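GARP domain-containing protein (Trypanosoma brucei brucei TREU927, PDB 6XZ6) serves as a receptor for the host complement regulator factor H and increases transmission of trypanosomes to tsetse flies. Local coordinates at residues Ala150-Ala155 / Glu176-Leu181; Val19-Arg24 / Ala139-Asp144; Ala8-Thr13 / Asn128-Gln133; Lys56-Gly61 / Ala210-Ile215. All coordinates share one frame; numbering follows the deposited sequence.

Interaction 1 (Ala150-Ala155 / Glu176-Leu181); sequences ALTRAA and EAANKL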
loop_
_atom_site.group_PDB
_atom_site.type_symbol
_atom_site.label_atom_id
_atom_site.label_comp_id
_atom_site.label_asym_id
_atom_site.label_seq_id
_atom_site.Cartn_x
_atom_site.Cartn_y
_atom_site.Cartn_z
ATOM N N ALA A 150 11.643 0.285 -1.691
ATOM C CA ALA A 150 11.675 -1.084 -1.153
ATOM C C ALA A 150 10.738 -1.970 -1.953
ATOM O O ALA A 150 11.064 -3.124 -2.214
ATOM C CB ALA A 150 11.266 -1.097 0.311
ATOM N N LEU A 151 9.582 -1.432 -2.352
ATOM C CA LEU A 151 8.603 -2.137 -3.162
ATOM C C LEU A 151 9.194 -2.551 -4.520
ATOM O O LEU A 151 9.065 -3.719 -4.871
ATOM C CB LEU A 151 7.350 -1.257 -3.329
ATOM C CG LEU A 151 6.007 -1.912 -3.597
ATOM C CD1 LEU A 151 5.642 -2.941 -2.536
ATOM C CD2 LEU A 151 4.948 -0.872 -3.596
ATOM N N THR A 152 9.878 -1.641 -5.261
ATOM C CA THR A 152 10.467 -1.925 -6.584
ATOM C C THR A 152 11.701 -2.816 -6.490
ATOM O O THR A 152 11.917 -3.653 -7.371
ATOM C CB THR A 152 10.765 -0.640 -7.396
ATOM O OG1 THR A 152 11.684 0.191 -6.683
ATOM C CG2 THR A 152 9.539 0.156 -7.721
ATOM N N ARG A 153 12.531 -2.625 -5.448
ATOM C CA ARG A 153 13.747 -3.423 -5.233
ATOM C C ARG A 153 13.392 -4.905 -5.080
ATOM O O ARG A 153 13.953 -5.754 -5.782
ATOM C CB ARG A 153 14.500 -2.919 -4.011
ATOM C CG ARG A 153 15.975 -3.275 -3.995
ATOM C CD ARG A 153 16.601 -3.166 -2.618
ATOM N NE ARG A 153 15.757 -3.814 -1.620
ATOM C CZ ARG A 153 15.244 -3.192 -0.572
ATOM N NH1 ARG A 153 15.538 -1.918 -0.339
ATOM N NH2 ARG A 153 14.438 -3.838 0.260
ATOM N N ALA A 154 12.406 -5.200 -4.229
ATOM C CA ALA A 154 11.927 -6.544 -3.988
ATOM C C ALA A 154 11.246 -7.133 -5.252
ATOM O O ALA A 154 11.336 -8.349 -5.484
ATOM C CB ALA A 154 10.977 -6.536 -2.804
ATOM N N ALA A 155 10.601 -6.270 -6.083
ATOM C CA ALA A 155 9.942 -6.681 -7.342
ATOM C C ALA A 155 10.984 -7.028 -8.417
ATOM O O ALA A 155 10.839 -8.019 -9.113
ATOM C CB ALA A 155 8.997 -5.599 -7.836
ATOM N N GLU A 176 3.828 0.550 -10.696
ATOM C CA GLU A 176 2.643 1.405 -10.627
ATOM C C GLU A 176 2.286 1.702 -9.173
ATOM O O GLU A 176 1.921 2.828 -8.862
ATOM C CB GLU A 176 1.443 0.733 -11.310
ATOM C CG GLU A 176 1.134 1.283 -12.686
ATOM C CD GLU A 176 1.260 0.286 -13.826
ATOM O OE1 GLU A 176 0.438 -0.660 -13.894
ATOM O OE2 GLU A 176 2.181 0.459 -14.660
ATOM N N ALA A 177 2.392 0.694 -8.288
ATOM C CA ALA A 177 2.081 0.795 -6.865
ATOM C C ALA A 177 3.115 1.614 -6.108
ATOM O O ALA A 177 2.746 2.326 -5.179
ATOM C CB ALA A 177 1.965 -0.583 -6.269
ATOM N N ALA A 178 4.405 1.539 -6.505
ATOM C CA ALA A 178 5.449 2.365 -5.919
ATOM C C ALA A 178 5.134 3.846 -6.224
ATOM O O ALA A 178 5.291 4.674 -5.335
ATOM C CB ALA A 178 6.800 1.983 -6.481
ATOM N N ASN A 179 4.610 4.174 -7.435
ATOM C CA ASN A 179 4.217 5.556 -7.767
ATOM C C ASN A 179 2.971 5.996 -6.983
ATOM O O ASN A 179 2.888 7.140 -6.543
ATOM C CB ASN A 179 4.018 5.755 -9.287
ATOM C CG ASN A 179 5.286 5.600 -10.103
ATOM O OD1 ASN A 179 6.397 5.957 -9.669
ATOM N ND2 ASN A 179 5.155 5.065 -11.314
ATOM N N LYS A 180 2.004 5.100 -6.824
ATOM C CA LYS A 180 0.786 5.369 -6.080
ATOM C C LYS A 180 1.112 5.574 -4.588
ATOM O O LYS A 180 0.508 6.421 -3.944
ATOM C CB LYS A 180 -0.218 4.225 -6.280
ATOM C CG LYS A 180 -1.372 4.592 -7.176
ATOM C CD LYS A 180 -1.317 3.954 -8.530
ATOM C CE LYS A 180 -2.367 4.538 -9.449
ATOM N NZ LYS A 180 -2.223 4.034 -10.838
ATOM N N LEU A 181 2.093 4.834 -4.057
ATOM C CA LEU A 181 2.535 4.950 -2.673
ATOM C C LEU A 181 3.251 6.279 -2.450
ATOM O O LEU A 181 3.049 6.883 -1.412
ATOM C CB LEU A 181 3.408 3.734 -2.283
ATOM C CG LEU A 181 3.918 3.622 -0.838
ATOM C CD1 LEU A 181 2.777 3.686 0.189
ATOM C CD2 LEU A 181 4.676 2.345 -0.655
#
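Leu151 and Ala178 mark the closest backbone register, their CA atoms 6.1 Å apart, where the short helical segments 150-155 and 176-181 run antiparallel at 170° with axes 9.2 Å apart. Small residues face the contact on the 176-181 side: Ala177 and Ala178 give little bulk, and the leucine opposite them reaches the backbone itself. Leu151 carries its CG anti to the backbone N (chi1 -154°), beside the carbonyl carbon. Its CD2 branch does the touching: it settles on the peptide that joins the two alanines, 3.8 Å from Ala178 N, with the CB of Ala177 4.0 Å from the same CD2. Farther along, Leu151 CD2 meets Leu181 CD2 at 4.4 Å, methyl to methyl. Thr152 joins through its methyl, CG2 lying 3.5 Å from Ala178 CB; its hydroxyl OG1 instead makes a weak hydrogen bond to Glu149 O in its own helix. No hydrogen bond crosses the interface, which is held by apolar packing alone and buries 169 Å² in total. The two helices follow each other in the chain as an antiparallel helical hairpin, and Ala155 extends the seam toward its turn by packing on Tyr170, Leu171 and Ala174. Helix 4-61 closes one flank, with Gln22 against Leu151 and Leu29 against Leu181, while Val146 in the preceding loop touches both leucines. Helix 67-125 packs Leu104 and Phe107 on Ala177, making the hairpin part of the helical bundle.

Interaction 2 (Val19-Arg24 / Ala139-Asp144); sequences VAKQLR and ATAVAD
Arg24 and Ala141 form the firm end of this contact: NH1 of the arginine donates to Ala141 O at 2.8 Å, nearly straight at 163°. The bond uses a lone pair in the carbonyl plane, and the oxygen in turn lies in the guanidinium plane. Ala20 CB sits over the centre of a guanidinium face, 4.0 Å above the plane. Further bonds from NH1 to Cys138 O and from NH2 to Ser116, with a salt bridge from NE to Glu112, fix the group's rotation. A second grip is purely backbone, Ala143 N donating to Lys21 O at 2.9 Å; Ala143 CB packs 3.4 Å from that same oxygen. Here the loop between helices 129-137 and 148-161 is laid in extended form across helix 4-61 of the bundle, just after Cys138, whose disulfide to Cys17 ties it to the same helix. The solvent side is looser. Lys21 lays its aliphatic part along the loop, CG 3.7 Å from Ala141 O, then bends at chi3 (73°), which brings CE to 4.0 Å from Val142 O; its NZ stays 6.1 Å from Asp144 OD2. Val142 directs its CB away from the helix, yet its CG2 still lies 4.1 Å from Arg24 CB.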
loop_
_atom_site.group_PDB
_atom_site.type_symbol
_atom_site.label_atom_id
_atom_site.label_comp_id
_atom_site.label_asym_id
_atom_site.label_seq_id
_atom_site.Cartn_x
_atom_site.Cartn_y
_atom_site.Cartn_z
ATOM N N VAL A 19 8.602 -9.952 -0.499
ATOM C CA VAL A 19 7.415 -9.428 -1.175
ATOM C C VAL A 19 6.150 -9.630 -0.342
ATOM O O VAL A 19 5.362 -8.691 -0.225
ATOM C CB VAL A 19 7.246 -9.974 -2.614
ATOM C CG1 VAL A 19 5.886 -9.635 -3.145
ATOM C CG2 VAL A 19 8.311 -9.438 -3.558
ATOM N N ALA A 20 5.932 -10.840 0.215
ATOM C CA ALA A 20 4.737 -11.161 1.029
ATOM C C ALA A 20 4.587 -10.259 2.251
ATOM O O ALA A 20 3.470 -9.836 2.566
ATOM C CB ALA A 20 4.771 -12.612 1.467
ATOM N N LYS A 21 5.719 -9.976 2.936
ATOM C CA LYS A 21 5.836 -9.124 4.124
ATOM C C LYS A 21 5.444 -7.674 3.817
ATOM O O LYS A 21 4.804 -7.032 4.644
ATOM C CB LYS A 21 7.257 -9.187 4.672
ATOM C CG LYS A 21 7.564 -10.413 5.523
ATOM C CD LYS A 21 9.048 -10.433 5.927
ATOM C CE LYS A 21 9.412 -9.408 6.970
ATOM N NZ LYS A 21 10.765 -9.628 7.547
ATOM N N GLN A 22 5.797 -7.173 2.626
ATOM C CA GLN A 22 5.446 -5.820 2.149
ATOM C C GLN A 22 3.960 -5.718 1.822
ATOM O O GLN A 22 3.341 -4.695 2.109
ATOM C CB GLN A 22 6.234 -5.477 0.887
ATOM C CG GLN A 22 7.710 -5.300 1.143
ATOM C CD GLN A 22 8.465 -5.039 -0.126
ATOM O OE1 GLN A 22 7.999 -5.283 -1.257
ATOM N NE2 GLN A 22 9.651 -4.525 0.041
ATOM N N LEU A 23 3.394 -6.767 1.199
ATOM C CA LEU A 23 1.974 -6.823 0.828
ATOM C C LEU A 23 1.044 -6.907 2.041
ATOM O O LEU A 23 -0.054 -6.384 1.996
ATOM C CB LEU A 23 1.697 -7.951 -0.207
ATOM C CG LEU A 23 2.472 -7.829 -1.569
ATOM C CD1 LEU A 23 2.280 -9.019 -2.400
ATOM C CD2 LEU A 23 2.040 -6.627 -2.358
ATOM N N ARG A 24 1.491 -7.483 3.146
ATOM C CA ARG A 24 0.689 -7.536 4.370
ATOM C C ARG A 24 0.736 -6.201 5.127
ATOM O O ARG A 24 -0.227 -5.865 5.806
ATOM C CB ARG A 24 1.152 -8.691 5.252
ATOM C CG ARG A 24 0.988 -10.029 4.568
ATOM C CD ARG A 24 1.796 -11.067 5.279
ATOM N NE ARG A 24 1.720 -12.381 4.639
ATOM C CZ ARG A 24 2.589 -13.365 4.842
ATOM N NH1 ARG A 24 3.635 -13.189 5.646
ATOM N NH2 ARG A 24 2.442 -14.519 4.223
ATOM N N ALA A 139 5.019 -17.186 7.597
ATOM C CA ALA A 139 3.586 -17.430 7.457
ATOM C C ALA A 139 2.771 -16.194 7.765
ATOM O O ALA A 139 1.955 -15.797 6.944
ATOM C CB ALA A 139 3.157 -18.579 8.346
ATOM N N THR A 140 3.036 -15.541 8.896
ATOM C CA THR A 140 2.267 -14.358 9.299
ATOM C C THR A 140 3.106 -13.057 9.401
ATOM O O THR A 140 2.528 -12.002 9.684
ATOM C CB THR A 140 1.497 -14.648 10.585
ATOM O OG1 THR A 140 2.375 -15.281 11.528
ATOM C CG2 THR A 140 0.287 -15.524 10.330
ATOM N N ALA A 141 4.434 -13.124 9.132
ATOM C CA ALA A 141 5.348 -11.981 9.175
ATOM C C ALA A 141 4.877 -10.813 8.299
ATOM O O ALA A 141 4.367 -11.014 7.187
ATOM C CB ALA A 141 6.751 -12.411 8.771
ATOM N N VAL A 142 5.028 -9.591 8.842
ATOM C CA VAL A 142 4.654 -8.301 8.240
ATOM C C VAL A 142 5.912 -7.414 8.256
ATOM O O VAL A 142 6.689 -7.484 9.215
ATOM C CB VAL A 142 3.484 -7.649 9.028
ATOM C CG1 VAL A 142 3.015 -6.368 8.359
ATOM C CG2 VAL A 142 2.320 -8.611 9.174
ATOM N N ALA A 143 6.130 -6.608 7.189
ATOM C CA ALA A 143 7.291 -5.722 7.074
ATOM C C ALA A 143 7.153 -4.598 8.052
ATOM O O ALA A 143 6.042 -4.208 8.367
ATOM C CB ALA A 143 7.392 -5.149 5.665
ATOM N N ASP A 144 8.281 -4.055 8.511
ATOM C CA ASP A 144 8.296 -2.934 9.428
ATOM C C ASP A 144 7.826 -1.651 8.760
ATOM O O ASP A 144 7.144 -0.864 9.381
ATOM C CB ASP A 144 9.683 -2.796 10.074
ATOM C CG ASP A 144 10.016 -3.943 11.019
ATOM O OD1 ASP A 144 9.186 -4.247 11.902
ATOM O OD2 ASP A 144 11.106 -4.538 10.871
#

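Interaction 3 (Ala8-Thr13 / Asn128-Gln133); sequences AELEQT and NETIKQ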
loop_
_atom_site.group_PDB
_atom_site.type_symbol
_atom_site.label_atom_id
_atom_site.label_comp_id
_atom_site.label_asym_id
_atom_site.label_seq_id
_atom_site.Cartn_x
_atom_site.Cartn_y
_atom_site.Cartn_z
ATOM N N ALA A 8 19.525 -21.701 -5.137
ATOM C CA ALA A 8 18.536 -21.086 -6.019
ATOM C C ALA A 8 17.187 -21.004 -5.307
ATOM O O ALA A 8 16.616 -19.915 -5.168
ATOM C CB ALA A 8 18.389 -21.917 -7.285
ATOM N N GLU A 9 16.706 -22.151 -4.816
ATOM C CA GLU A 9 15.445 -22.256 -4.119
ATOM C C GLU A 9 15.415 -21.443 -2.822
ATOM O O GLU A 9 14.368 -20.925 -2.450
ATOM C CB GLU A 9 15.094 -23.732 -3.902
ATOM C CG GLU A 9 13.684 -23.914 -3.342
ATOM C CD GLU A 9 13.256 -25.310 -2.957
ATOM O OE1 GLU A 9 12.199 -25.413 -2.295
ATOM O OE2 GLU A 9 13.966 -26.287 -3.303
ATOM N N LEU A 10 16.561 -21.309 -2.140
ATOM C CA LEU A 10 16.636 -20.511 -0.893
ATOM C C LEU A 10 16.592 -19.018 -1.233
ATOM O O LEU A 10 15.901 -18.262 -0.551
ATOM C CB LEU A 10 17.876 -20.874 -0.054
ATOM C CG LEU A 10 18.071 -20.199 1.307
ATOM C CD1 LEU A 10 16.757 -20.216 2.193
ATOM C CD2 LEU A 10 19.178 -20.833 2.024
ATOM N N GLU A 11 17.281 -18.608 -2.320
ATOM C CA GLU A 11 17.274 -17.229 -2.829
ATOM C C GLU A 11 15.872 -16.854 -3.268
ATOM O O GLU A 11 15.411 -15.765 -2.924
ATOM C CB GLU A 11 18.310 -17.010 -3.964
ATOM C CG GLU A 11 19.696 -16.607 -3.467
ATOM C CD GLU A 11 19.774 -15.746 -2.204
ATOM O OE1 GLU A 11 20.231 -16.267 -1.156
ATOM O OE2 GLU A 11 19.365 -14.560 -2.257
ATOM N N GLN A 12 15.175 -17.793 -3.959
ATOM C CA GLN A 12 13.782 -17.641 -4.429
ATOM C C GLN A 12 12.786 -17.556 -3.282
ATOM O O GLN A 12 11.844 -16.788 -3.383
ATOM C CB GLN A 12 13.361 -18.801 -5.351
ATOM C CG GLN A 12 14.005 -18.805 -6.732
ATOM C CD GLN A 12 13.834 -20.127 -7.434
ATOM O OE1 GLN A 12 13.016 -20.996 -7.069
ATOM N NE2 GLN A 12 14.613 -20.299 -8.461
ATOM N N THR A 13 12.941 -18.393 -2.238
ATOM C CA THR A 13 12.012 -18.440 -1.095
ATOM C C THR A 13 12.112 -17.131 -0.287
ATOM O O THR A 13 11.090 -16.614 0.136
ATOM C CB THR A 13 12.203 -19.737 -0.276
ATOM O OG1 THR A 13 12.046 -20.838 -1.157
ATOM C CG2 THR A 13 11.185 -19.882 0.856
ATOM N N ASN A 128 14.934 -28.243 1.383
ATOM C CA ASN A 128 15.810 -28.332 2.567
ATOM C C ASN A 128 14.951 -28.038 3.772
ATOM O O ASN A 128 13.843 -27.502 3.633
ATOM C CB ASN A 128 16.829 -27.176 2.503
ATOM C CG ASN A 128 18.249 -27.536 2.662
ATOM O OD1 ASN A 128 18.615 -28.683 2.963
ATOM N ND2 ASN A 128 19.092 -26.528 2.477
ATOM N N GLU A 129 15.505 -28.292 4.976
ATOM C CA GLU A 129 14.795 -27.992 6.205
ATOM C C GLU A 129 14.976 -26.484 6.528
ATOM O O GLU A 129 14.135 -25.907 7.223
ATOM C CB GLU A 129 15.235 -28.978 7.293
ATOM C CG GLU A 129 14.237 -29.286 8.396
ATOM C CD GLU A 129 12.783 -29.536 8.058
ATOM O OE1 GLU A 129 11.928 -28.704 8.451
ATOM O OE2 GLU A 129 12.510 -30.545 7.366
ATOM N N THR A 130 16.023 -25.836 5.942
ATOM C CA THR A 130 16.311 -24.392 6.022
ATOM C C THR A 130 15.234 -23.618 5.226
ATOM O O THR A 130 14.649 -22.668 5.740
ATOM C CB THR A 130 17.696 -24.101 5.439
ATOM O OG1 THR A 130 18.671 -24.853 6.142
ATOM C CG2 THR A 130 18.055 -22.621 5.462
ATOM N N ILE A 131 14.982 -24.035 3.971
ATOM C CA ILE A 131 13.953 -23.473 3.078
ATOM C C ILE A 131 12.549 -23.615 3.715
ATOM O O ILE A 131 11.816 -22.633 3.752
ATOM C CB ILE A 131 14.047 -24.099 1.653
ATOM C CG1 ILE A 131 15.444 -23.836 1.027
ATOM C CG2 ILE A 131 12.910 -23.606 0.741
ATOM C CD1 ILE A 131 15.878 -24.798 -0.102
ATOM N N LYS A 132 12.202 -24.814 4.252
ATOM C CA LYS A 132 10.920 -25.096 4.930
ATOM C C LYS A 132 10.809 -24.235 6.182
ATOM O O LYS A 132 9.705 -23.769 6.492
ATOM C CB LYS A 132 10.811 -26.562 5.367
ATOM C CG LYS A 132 10.419 -27.538 4.301
ATOM C CD LYS A 132 10.286 -28.922 4.936
ATOM C CE LYS A 132 10.124 -30.008 3.893
ATOM N NZ LYS A 132 10.617 -31.321 4.394
ATOM N N GLN A 133 11.962 -24.016 6.893
ATOM C CA GLN A 133 11.975 -23.209 8.119
ATOM C C GLN A 133 11.760 -21.733 7.844
ATOM O O GLN A 133 11.026 -21.088 8.595
ATOM C CB GLN A 133 13.252 -23.416 8.917
ATOM C CG GLN A 133 13.233 -22.722 10.256
ATOM C CD GLN A 133 14.599 -22.582 10.801
ATOM O OE1 GLN A 133 15.405 -21.772 10.343
ATOM N NE2 GLN A 133 14.882 -23.385 11.780
#
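Ile131 lies across the extended side chain of Glu9 at about a right angle, its CD1 resting 3.9 Å from Glu9 CD and near CB and CG as well. The isoleucine alone accounts for 110 Å² of the 265 Å² buried here. Its chi1 of -59° sets CG1 anti to the carbonyl carbon and CG2 anti to the backbone N, and both branches meet Glu9. CG2 faces two oxygens, Glu9 OE1 at 3.6 Å and Thr13 OG1 at 3.5 Å, whereas CG1 also packs 4.0 Å from Leu10 CB. At the exposed margin Leu10 CD2 meets Thr130 CG2, also at 4.0 Å. The hydroxyl of Thr13, though turned to the isoleucine, is satisfied within its own helix: OG1 donates to Glu9 O at 2.7 Å. That carbonyl also accepts from Thr13 N, the two donors arriving from opposite faces of its plane. The segments 8-13 and 129-133 are almost parallel, 6° apart, with axes 9.8 Å from each other; no hydrogen bond joins them. The carboxylate of Glu9 has partners beyond the pair, since OE1 accepts from Gly127 N in the loop before helix 129-137 and forms a salt bridge with Arg16 of the complement factor H chain. Gln12 NE2 likewise donates to Glu18 O of that chain, and both residues pack on its Pro17. This parallel helix pairing lies at the factor H binding site, with Glu9 belonging to both the intramolecular seam and the receptor-ligand interface.

Interaction 4 (Lys56-Gly61 / Ala210-Ile215); sequences KRAEAG and AQFPEI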
loop_
_atom_site.group_PDB
_atom_site.type_symbol
_atom_site.label_atom_id
_atom_site.label_comp_id
_atom_site.label_asym_id
_atom_site.label_seq_id
_atom_site.Cartn_x
_atom_site.Cartn_y
_atom_site.Cartn_z
ATOM N N LYS A 56 -17.066 37.149 12.743
ATOM C CA LYS A 56 -18.403 37.620 13.083
ATOM C C LYS A 56 -18.398 38.476 14.354
ATOM O O LYS A 56 -19.106 39.478 14.415
ATOM C CB LYS A 56 -19.394 36.455 13.178
ATOM C CG LYS A 56 -19.994 36.064 11.823
ATOM C CD LYS A 56 -20.986 34.903 11.983
ATOM C CE LYS A 56 -21.438 34.287 10.682
ATOM N NZ LYS A 56 -22.147 32.998 10.916
ATOM N N ARG A 57 -17.566 38.110 15.342
ATOM C CA ARG A 57 -17.363 38.831 16.608
ATOM C C ARG A 57 -16.662 40.178 16.323
ATOM O O ARG A 57 -16.995 41.189 16.945
ATOM C CB ARG A 57 -16.543 37.947 17.578
ATOM C CG ARG A 57 -15.964 38.646 18.794
ATOM C CD ARG A 57 -15.144 37.694 19.634
ATOM N NE ARG A 57 -14.391 38.395 20.674
ATOM C CZ ARG A 57 -13.586 37.803 21.555
ATOM N NH1 ARG A 57 -12.947 38.525 22.470
ATOM N NH2 ARG A 57 -13.418 36.484 21.531
ATOM N N ALA A 58 -15.703 40.186 15.377
ATOM C CA ALA A 58 -14.988 41.395 14.976
ATOM C C ALA A 58 -15.883 42.370 14.192
ATOM O O ALA A 58 -15.889 43.562 14.487
ATOM C CB ALA A 58 -13.749 41.036 14.172
ATOM N N GLU A 59 -16.644 41.855 13.221
ATOM C CA GLU A 59 -17.537 42.637 12.369
ATOM C C GLU A 59 -18.654 43.301 13.156
ATOM O O GLU A 59 -18.933 44.474 12.920
ATOM C CB GLU A 59 -18.062 41.791 11.204
ATOM C CG GLU A 59 -16.984 41.556 10.152
ATOM C CD GLU A 59 -17.274 40.610 9.005
ATOM O OE1 GLU A 59 -18.042 39.637 9.190
ATOM O OE2 GLU A 59 -16.701 40.842 7.918
ATOM N N ALA A 60 -19.245 42.585 14.126
ATOM C CA ALA A 60 -20.285 43.115 15.014
ATOM C C ALA A 60 -19.678 44.159 15.976
ATOM O O ALA A 60 -20.305 45.187 16.244
ATOM C CB ALA A 60 -20.929 41.985 15.796
ATOM N N GLY A 61 -18.455 43.895 16.440
ATOM C CA GLY A 61 -17.707 44.778 17.327
ATOM C C GLY A 61 -17.275 46.093 16.701
ATOM O O GLY A 61 -17.351 47.139 17.347
ATOM N N ALA A 210 -9.962 39.674 19.421
ATOM C CA ALA A 210 -9.774 39.651 20.871
ATOM C C ALA A 210 -10.258 40.930 21.568
ATOM O O ALA A 210 -10.783 40.860 22.685
ATOM C CB ALA A 210 -8.314 39.384 21.199
ATOM N N GLN A 211 -10.120 42.082 20.889
ATOM C CA GLN A 211 -10.507 43.394 21.410
ATOM C C GLN A 211 -12.027 43.617 21.522
ATOM O O GLN A 211 -12.441 44.481 22.294
ATOM C CB GLN A 211 -9.843 44.518 20.589
ATOM C CG GLN A 211 -10.329 44.655 19.151
ATOM C CD GLN A 211 -9.480 45.608 18.346
ATOM O OE1 GLN A 211 -9.747 46.818 18.243
ATOM N NE2 GLN A 211 -8.416 45.081 17.766
ATOM N N PHE A 212 -12.848 42.852 20.770
ATOM C CA PHE A 212 -14.310 43.012 20.718
ATOM C C PHE A 212 -15.121 42.072 21.658
ATOM O O PHE A 212 -14.569 41.080 22.142
ATOM C CB PHE A 212 -14.801 42.871 19.267
ATOM C CG PHE A 212 -14.023 43.656 18.239
ATOM C CD1 PHE A 212 -14.212 45.030 18.092
ATOM C CD2 PHE A 212 -13.116 43.023 17.400
ATOM C CE1 PHE A 212 -13.504 45.750 17.124
ATOM C CE2 PHE A 212 -12.421 43.740 16.423
ATOM C CZ PHE A 212 -12.617 45.097 16.293
ATOM N N PRO A 213 -16.432 42.352 21.927
ATOM C CA PRO A 213 -17.204 41.452 22.801
ATOM C C PRO A 213 -17.679 40.178 22.090
ATOM O O PRO A 213 -18.042 40.228 20.907
ATOM C CB PRO A 213 -18.412 42.312 23.218
ATOM C CG PRO A 213 -18.200 43.669 22.618
ATOM C CD PRO A 213 -17.271 43.484 21.481
ATOM N N GLU A 214 -17.725 39.047 22.825
ATOM C CA GLU A 214 -18.211 37.746 22.330
ATOM C C GLU A 214 -19.763 37.789 22.186
ATOM O O GLU A 214 -20.397 38.677 22.764
ATOM C CB GLU A 214 -17.802 36.607 23.302
ATOM C CG GLU A 214 -16.298 36.418 23.485
ATOM C CD GLU A 214 -15.799 35.353 24.449
ATOM O OE1 GLU A 214 -16.510 35.032 25.429
ATOM O OE2 GLU A 214 -14.674 34.851 24.229
ATOM N N ILE A 215 -20.382 36.842 21.441
ATOM C CA ILE A 215 -21.854 36.824 21.349
ATOM C C ILE A 215 -22.442 35.695 22.226
ATOM O O ILE A 215 -21.797 35.214 23.164
ATOM C CB ILE A 215 -22.449 36.833 19.905
ATOM C CG1 ILE A 215 -22.301 35.468 19.194
ATOM C CG2 ILE A 215 -21.892 37.979 19.060
ATOM C CD1 ILE A 215 -23.630 34.705 19.016
#
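Arg57 stretches from the last turns of helix 4-61 along the C-terminal tail toward Glu214, gripping the tail as it goes. From CB the chain leaves with CG anti to the backbone N (chi1 166°), which brings CG 3.4 Å from Pro213 O. CD passes Glu214 CA at 4.1 Å. NE and NH1 then converge side-on on one carbonyl, donating to Phe212 O at 3.1 and 3.0 Å; the oxygen is near the guanidinium plane, and NH1 comes nearly along the C=O axis. Over one guanidinium face lies Glu214 CG, and NH2 ends in a salt bridge to Glu214 OE2 at 3.4 Å. The guanidinium and carboxylate planes are 86° apart; because OE2 lies well out of the guanidinium plane, no N-H points at it and only the charges meet. Beside the arginine, Phe212 drops onto the helix end: Ala58 O is over the centre of one ring face and Gln211 CG over the other, while CE2 packs 3.8 Å from Ala58 CB. Gly61, having no side chain, brings its backbone C 3.5 Å from Phe212 CD1. With Gln69 also touching Phe212, the tail after helix 165-208 packs against the end of helix 4-61, beside its hairpin with helix 67-125, near one tip of the elongated bundle.

Helix 4-61 takes part in interactions 2, 3 and 4, whose segments alternate along the chain, and it reaches interaction 1 through the Gln22 NE2 bond to Ala150 O. Interactions 1 and 3 are buried helix pairs without hydrogen bonds across them, one antiparallel and one parallel. Interactions 2 and 4 instead lay non-helical chain on that helix, on the surface and partly buried respectively, and each relies on an arginine gripping backbone carbonyls; only interaction 4 has a salt bridge between its own two segments, and an aromatic ring. Interactions 2 and 3 have centres about 17 Å apart, whereas interactions 3 and 4 lie about 73 Å apart, on opposite sides of the chain's centre.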